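Local coordinates for serine proteinase inhibitor 1 (PDB 6BJ5), which inhibits serine endopeptidases as a poxviral serpin and is important in the virulence of myxoma virus, at the interface of chains A and B. Sequence-based numbering; all coordinates share one arbitrary frame. Chains: chain A, Serine proteinase inhibitor 1; chain B, Serine proteinase inhibitor 1.

Contact 1: the interface of chains A and B. Residues chain A 33-34, 212, 251, 299; chain B 16, 18, 31-32, 34.
Strands 16-22 and 27-34 of chain B pack against strands 33-35, 210-217, 251-258 and 293-302 of chain A, and B:Phe18 is the hub of the patch, its ring reached by A:Phe251, A:Ile299 and A:Met212. With chi1 at 66°, CG of B:Phe18 stands between its own backbone N and carbonyl carbon, which points the ring from the chain B strand into the apolar core of the serpin fold, which both chain B strands complete. A:Phe251 comes from the opposite direction and lays CZ over one face near the rim, the two rings being tilted by about 33°; A:Phe251 CE1 is 3.6 Å from B:Phe18 CE2. The backbone N of B:Gly32 stands over the other face of B:Phe18, toward its rim, so the ring is held between the partner chain and its own neighbouring strand. A:Ile299 meets the ring at its edge and in its plane, CD1 lying 3.5 Å from B:Phe18 CE1. Past the CD1 rim, A:Met212 is bent at chi3 (-77°), bringing its methyl CE to 3.6 Å from B:Phe18 CD1. Along the border, A:Val34 pairs with B:Gly32 in an antiparallel bridge, extending the beta-structure across the chains. CB of B:Ile34 stands over one face of B:Phe16, toward the rim, and its chain continues toward A:Phe251. The delta-methyl CD1 of B:Ile34 stands over the centre of the A:Phe251 ring in a CH-pi contact, 3.3 Å from CG of A:Phe251.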
# COMPACT_ATOMS: atom_id res chain seq x y z
N VAL A 33 7.60 1.29 8.08
CA VAL A 33 7.32 1.15 6.66
C VAL A 33 5.82 1.04 6.47
O VAL A 33 5.15 0.31 7.21
CB VAL A 33 8.03 -0.09 6.08
CG1 VAL A 33 7.72 -0.22 4.59
CG2 VAL A 33 9.52 -0.01 6.34
N VAL A 34 5.30 1.77 5.49
CA VAL A 34 3.91 1.70 5.08
C VAL A 34 3.86 1.35 3.60
O VAL A 34 4.74 1.70 2.81
CB VAL A 34 3.15 3.00 5.39
CG1 VAL A 34 3.19 3.28 6.87
CG2 VAL A 34 3.77 4.15 4.63
N MET A 212 -9.29 -1.54 10.37
CA MET A 212 -7.88 -1.76 10.67
C MET A 212 -7.72 -3.01 11.51
O MET A 212 -8.36 -3.15 12.56
CB MET A 212 -7.23 -0.56 11.35
CG MET A 212 -5.77 -0.82 11.70
SD MET A 212 -4.84 0.59 12.35
CE MET A 212 -4.55 1.51 10.84
N PHE A 251 0.27 7.67 14.95
CA PHE A 251 1.45 7.57 14.10
C PHE A 251 1.20 8.21 12.74
O PHE A 251 0.07 8.26 12.23
CB PHE A 251 1.92 6.12 13.94
CG PHE A 251 0.92 5.20 13.31
CD1 PHE A 251 0.84 5.08 11.92
CD2 PHE A 251 0.07 4.43 14.10
CE1 PHE A 251 -0.08 4.20 11.33
CE2 PHE A 251 -0.84 3.55 13.52
CZ PHE A 251 -0.92 3.45 12.12
N ILE A 299 0.63 7.13 5.71
CA ILE A 299 -0.49 6.73 6.55
C ILE A 299 -0.44 7.57 7.82
O ILE A 299 0.65 7.81 8.37
CB ILE A 299 -0.48 5.21 6.88
CG1 ILE A 299 -0.54 4.39 5.58
CG2 ILE A 299 -1.71 4.80 7.71
CD1 ILE A 299 -0.38 2.92 5.74
N PHE B 16 4.68 -3.45 15.97
CA PHE B 16 3.42 -4.08 15.61
C PHE B 16 3.15 -3.89 14.13
O PHE B 16 3.91 -3.23 13.41
CB PHE B 16 2.28 -3.54 16.47
CG PHE B 16 1.99 -2.09 16.26
CD1 PHE B 16 1.09 -1.67 15.29
CD2 PHE B 16 2.59 -1.13 17.07
CE1 PHE B 16 0.80 -0.33 15.13
CE2 PHE B 16 2.31 0.22 16.90
CZ PHE B 16 1.41 0.62 15.92
N PHE B 18 -0.07 -3.24 11.13
CA PHE B 18 -1.46 -2.93 10.85
C PHE B 18 -1.76 -3.20 9.38
O PHE B 18 -0.88 -3.12 8.52
CB PHE B 18 -1.83 -1.49 11.24
CG PHE B 18 -1.13 -0.47 10.42
CD1 PHE B 18 -1.69 -0.03 9.24
CD2 PHE B 18 0.09 0.03 10.81
CE1 PHE B 18 -1.04 0.87 8.47
CE2 PHE B 18 0.73 0.93 10.04
CZ PHE B 18 0.18 1.36 8.86
N MET B 31 -1.01 -1.38 4.39
CA MET B 31 -0.30 -2.12 5.41
C MET B 31 0.85 -1.28 5.93
O MET B 31 1.36 -0.41 5.23
CB MET B 31 0.39 -3.36 4.88
CG MET B 31 -0.37 -4.50 4.40
SD MET B 31 1.04 -5.51 3.90
CE MET B 31 1.64 -6.10 5.48
N GLY B 32 1.32 -1.65 7.11
CA GLY B 32 2.56 -1.10 7.60
C GLY B 32 3.03 -1.79 8.86
O GLY B 32 2.25 -2.43 9.57
N ILE B 34 5.31 -0.75 12.40
CA ILE B 34 5.77 0.34 13.24
C ILE B 34 6.71 -0.23 14.30
O ILE B 34 6.26 -0.90 15.23
CB ILE B 34 4.57 1.06 13.86
CG1 ILE B 34 3.86 1.79 12.75
CG2 ILE B 34 4.98 2.01 14.94
CD1 ILE B 34 2.59 2.32 13.20

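Contact 2: the interface of chains A and B. Residues chain A 148, 150, 205, 299, 306, 308-309; chain B 20, 30.
B:Phe30 pushes its ring against A:Ala308, A:Val148 and A:Ser309, and each step of its side chain has a neighbour in chain A. At the root, B:Phe30 CB lies 3.9 Å from A:Ile299 CD1, the two side chains sliding past each other in opposite directions. From CG outward the ring spreads beneath A:Ala308, whose CB sits over the ring centre in a CH-pi contact and comes to 3.5 Å from B:Phe30 CE2. The CD2 edge also faces CE of A:Met150, a side chain that is poorly ordered. On the other flank, B:Phe30 CE1 approaches the backbone carbon C of A:Ser309 at 3.7 Å. The tip, B:Phe30 CZ, touches A:Val148 CG1 at 3.5 Å, while the carbonyl O of A:Val148 lies at the ring edge in plane. Beside this ring, B:Ile20 sends CD1 to 3.4 Å from the phenol oxygen OH of A:Tyr205, the two side chains crossing at about a right angle, and meets A:Thr306 CG2 tip to tip. That phenol is fixed by a hydrogen bond between A:Tyr205 OH and A:Thr306 OG1 (3.0 Å). The site lies on the inner side of the serpin's central sheet A, where strand 305-314, the inserted reactive-centre segment, runs between strands 142-153 and 293-302.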
# COMPACT_ATOMS: atom_id res chain seq x y z
N VAL A 148 -4.10 5.58 -4.64
CA VAL A 148 -5.08 5.07 -3.69
C VAL A 148 -5.21 6.09 -2.57
O VAL A 148 -4.19 6.57 -2.05
CB VAL A 148 -4.71 3.69 -3.11
CG1 VAL A 148 -5.82 3.21 -2.22
CG2 VAL A 148 -4.46 2.68 -4.21
N MET A 150 -7.57 7.10 1.10
CA MET A 150 -8.60 6.79 2.07
C MET A 150 -8.50 7.78 3.20
O MET A 150 -7.40 8.00 3.74
CB MET A 150 -8.48 5.37 2.61
CG MET A 150 -9.60 5.01 3.53
SD MET A 150 -9.19 3.46 4.28
CE MET A 150 -7.51 3.87 4.77
N TYR A 205 -13.78 1.30 10.83
CA TYR A 205 -13.95 2.71 10.49
C TYR A 205 -15.44 3.00 10.40
O TYR A 205 -16.27 2.09 10.43
CB TYR A 205 -13.27 3.05 9.16
CG TYR A 205 -11.77 2.99 9.24
CD1 TYR A 205 -11.05 3.97 9.89
CD2 TYR A 205 -11.09 1.90 8.70
CE1 TYR A 205 -9.69 3.88 9.99
CE2 TYR A 205 -9.74 1.81 8.79
CZ TYR A 205 -9.04 2.79 9.44
OH TYR A 205 -7.67 2.69 9.54
N ILE A 299 0.63 7.13 5.71
CA ILE A 299 -0.49 6.73 6.55
C ILE A 299 -0.44 7.57 7.82
O ILE A 299 0.65 7.81 8.37
CB ILE A 299 -0.48 5.21 6.88
CG1 ILE A 299 -0.54 4.39 5.58
CG2 ILE A 299 -1.71 4.80 7.71
CD1 ILE A 299 -0.38 2.92 5.74
N THR A 306 -8.23 7.65 10.37
CA THR A 306 -7.02 7.37 9.59
C THR A 306 -7.06 8.06 8.23
O THR A 306 -8.09 8.06 7.55
CB THR A 306 -6.86 5.86 9.38
OG1 THR A 306 -6.62 5.22 10.65
CG2 THR A 306 -5.70 5.55 8.39
N ALA A 308 -4.86 7.80 4.68
CA ALA A 308 -3.88 6.94 4.02
C ALA A 308 -3.82 7.24 2.54
O ALA A 308 -4.84 7.45 1.88
CB ALA A 308 -4.20 5.45 4.20
N SER A 309 -2.61 7.16 2.00
CA SER A 309 -2.39 7.60 0.64
C SER A 309 -1.32 6.75 0.01
O SER A 309 -0.33 6.39 0.67
CB SER A 309 -1.96 9.07 0.66
OG SER A 309 -1.85 9.55 -0.64
N ILE B 20 -4.98 -2.25 6.68
CA ILE B 20 -6.25 -1.61 6.39
C ILE B 20 -6.84 -2.34 5.20
O ILE B 20 -6.24 -2.36 4.12
CB ILE B 20 -6.08 -0.11 6.10
CG1 ILE B 20 -5.61 0.61 7.36
CG2 ILE B 20 -7.38 0.47 5.58
CD1 ILE B 20 -5.31 2.07 7.15
N PHE B 30 -4.07 -0.99 2.56
CA PHE B 30 -2.83 -0.47 3.13
C PHE B 30 -2.32 -1.39 4.22
O PHE B 30 -3.10 -2.03 4.94
CB PHE B 30 -3.00 0.94 3.72
CG PHE B 30 -3.42 1.97 2.72
CD1 PHE B 30 -2.47 2.57 1.91
CD2 PHE B 30 -4.75 2.33 2.57
CE1 PHE B 30 -2.84 3.53 0.96
CE2 PHE B 30 -5.13 3.29 1.63
CZ PHE B 30 -4.17 3.90 0.83

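Contact 3: the interface of chains A and B. Residues chain A 168, 214, 248-249, 251; chain B 12, 16.
The backbone carbonyl O of B:Ala12 is met by carbons of two chain A residues: A:Phe168 CE1 and A:Pro249 CD each lie 3.5 Å from it, and A:Pro249 CG stands close by. In this serpin the surrounding strands 164-170 and 243-249 of chain A receive the loop of chain B that leads into strand 16-22. The same alanine turns its CB toward A:Met248, 4.0 Å from that residue's CB, and toward the proline ring. B:Phe16 follows, its chi1 of 64° directing the ring away from its strand and in among A:Leu214, A:Phe168 and A:Pro249. A:Leu214 crosses it obliquely and brings one branch, CD1, to 3.4 Å from B:Phe16 CD1, standing just outside the CD1-CE1 edge, displaced to the side of the ring where B:Ala12 CB lies. With CG of A:Leu214 anti to the backbone N (chi1 170°) and chi2 at 71°, the CD1 branch is the one turned to the ring. A:Phe168 approaches at about a right angle and from the edge: its CE1 lies in the plane of the B:Phe16 ring, 4.0 Å from CE2. Opposite in direction comes A:Pro249, with CD 3.9 Å from B:Phe16 CE2, so one ring corner is shared by proline and phenylalanine. Beyond the tip of the ring, the edge of A:Phe251 is more distant, its CE2 being 4.4 Å from B:Phe16 CZ.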
# COMPACT_ATOMS: atom_id res chain seq x y z
N PHE A 168 7.64 3.19 24.45
CA PHE A 168 7.54 2.22 23.35
C PHE A 168 8.87 1.49 23.27
O PHE A 168 9.90 2.11 23.02
CB PHE A 168 7.25 2.95 22.02
CG PHE A 168 6.90 2.04 20.87
CD1 PHE A 168 5.58 1.78 20.55
CD2 PHE A 168 7.90 1.50 20.05
CE1 PHE A 168 5.24 0.97 19.47
CE2 PHE A 168 7.58 0.68 18.98
CZ PHE A 168 6.24 0.41 18.68
N LEU A 214 -5.12 -4.70 13.79
CA LEU A 214 -3.94 -4.38 14.56
C LEU A 214 -3.38 -5.70 15.09
O LEU A 214 -4.10 -6.47 15.73
CB LEU A 214 -4.29 -3.39 15.66
CG LEU A 214 -3.26 -3.06 16.75
CD1 LEU A 214 -2.11 -2.22 16.20
CD2 LEU A 214 -3.92 -2.33 17.90
N MET A 248 -2.87 2.33 21.87
CA MET A 248 -2.03 2.29 20.69
C MET A 248 -1.58 3.69 20.35
O MET A 248 -2.28 4.67 20.66
CB MET A 248 -2.77 1.65 19.51
CG MET A 248 -3.78 2.55 18.86
SD MET A 248 -4.53 1.80 17.41
CE MET A 248 -3.13 1.54 16.35
N PRO A 249 -0.41 3.85 19.73
CA PRO A 249 0.12 5.18 19.44
C PRO A 249 -0.58 5.84 18.27
O PRO A 249 -0.99 5.17 17.32
CB PRO A 249 1.59 4.92 19.04
CG PRO A 249 1.80 3.43 19.18
CD PRO A 249 0.45 2.79 19.18
N PHE A 251 0.27 7.67 14.95
CA PHE A 251 1.45 7.57 14.10
C PHE A 251 1.20 8.21 12.74
O PHE A 251 0.07 8.26 12.23
CB PHE A 251 1.92 6.12 13.94
CG PHE A 251 0.92 5.20 13.31
CD1 PHE A 251 0.84 5.08 11.92
CD2 PHE A 251 0.07 4.43 14.10
CE1 PHE A 251 -0.08 4.20 11.33
CE2 PHE A 251 -0.84 3.55 13.52
CZ PHE A 251 -0.92 3.45 12.12
N ALA B 12 -0.17 -1.74 22.19
CA ALA B 12 0.77 -1.67 21.08
C ALA B 12 1.94 -0.77 21.49
O ALA B 12 2.17 0.29 20.92
CB ALA B 12 0.07 -1.16 19.83
N PHE B 16 4.68 -3.45 15.97
CA PHE B 16 3.42 -4.08 15.61
C PHE B 16 3.15 -3.89 14.13
O PHE B 16 3.91 -3.23 13.41
CB PHE B 16 2.28 -3.54 16.47
CG PHE B 16 1.99 -2.09 16.26
CD1 PHE B 16 1.09 -1.67 15.29
CD2 PHE B 16 2.59 -1.13 17.07
CE1 PHE B 16 0.80 -0.33 15.13
CE2 PHE B 16 2.31 0.22 16.90
CZ PHE B 16 1.41 0.62 15.92

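Contact 1 is the middle site: the C-alpha centres of contacts 1 and 2 are about 10 Å apart, those of contacts 1 and 3 about 9 Å, and those of contacts 2 and 3 about 16 Å. A:Ile299 joins contact 1 to contact 2, while A:Phe251 and B:Phe16 join it to contact 3. Strand 16-22 of chain B runs through all three, and strand 27-34 serves contacts 1 and 2. The two chains are pieces of one cleaved serpin, so this apolar seam is part of the inhibitor's own core, through which the C-terminal piece remains built into the fold.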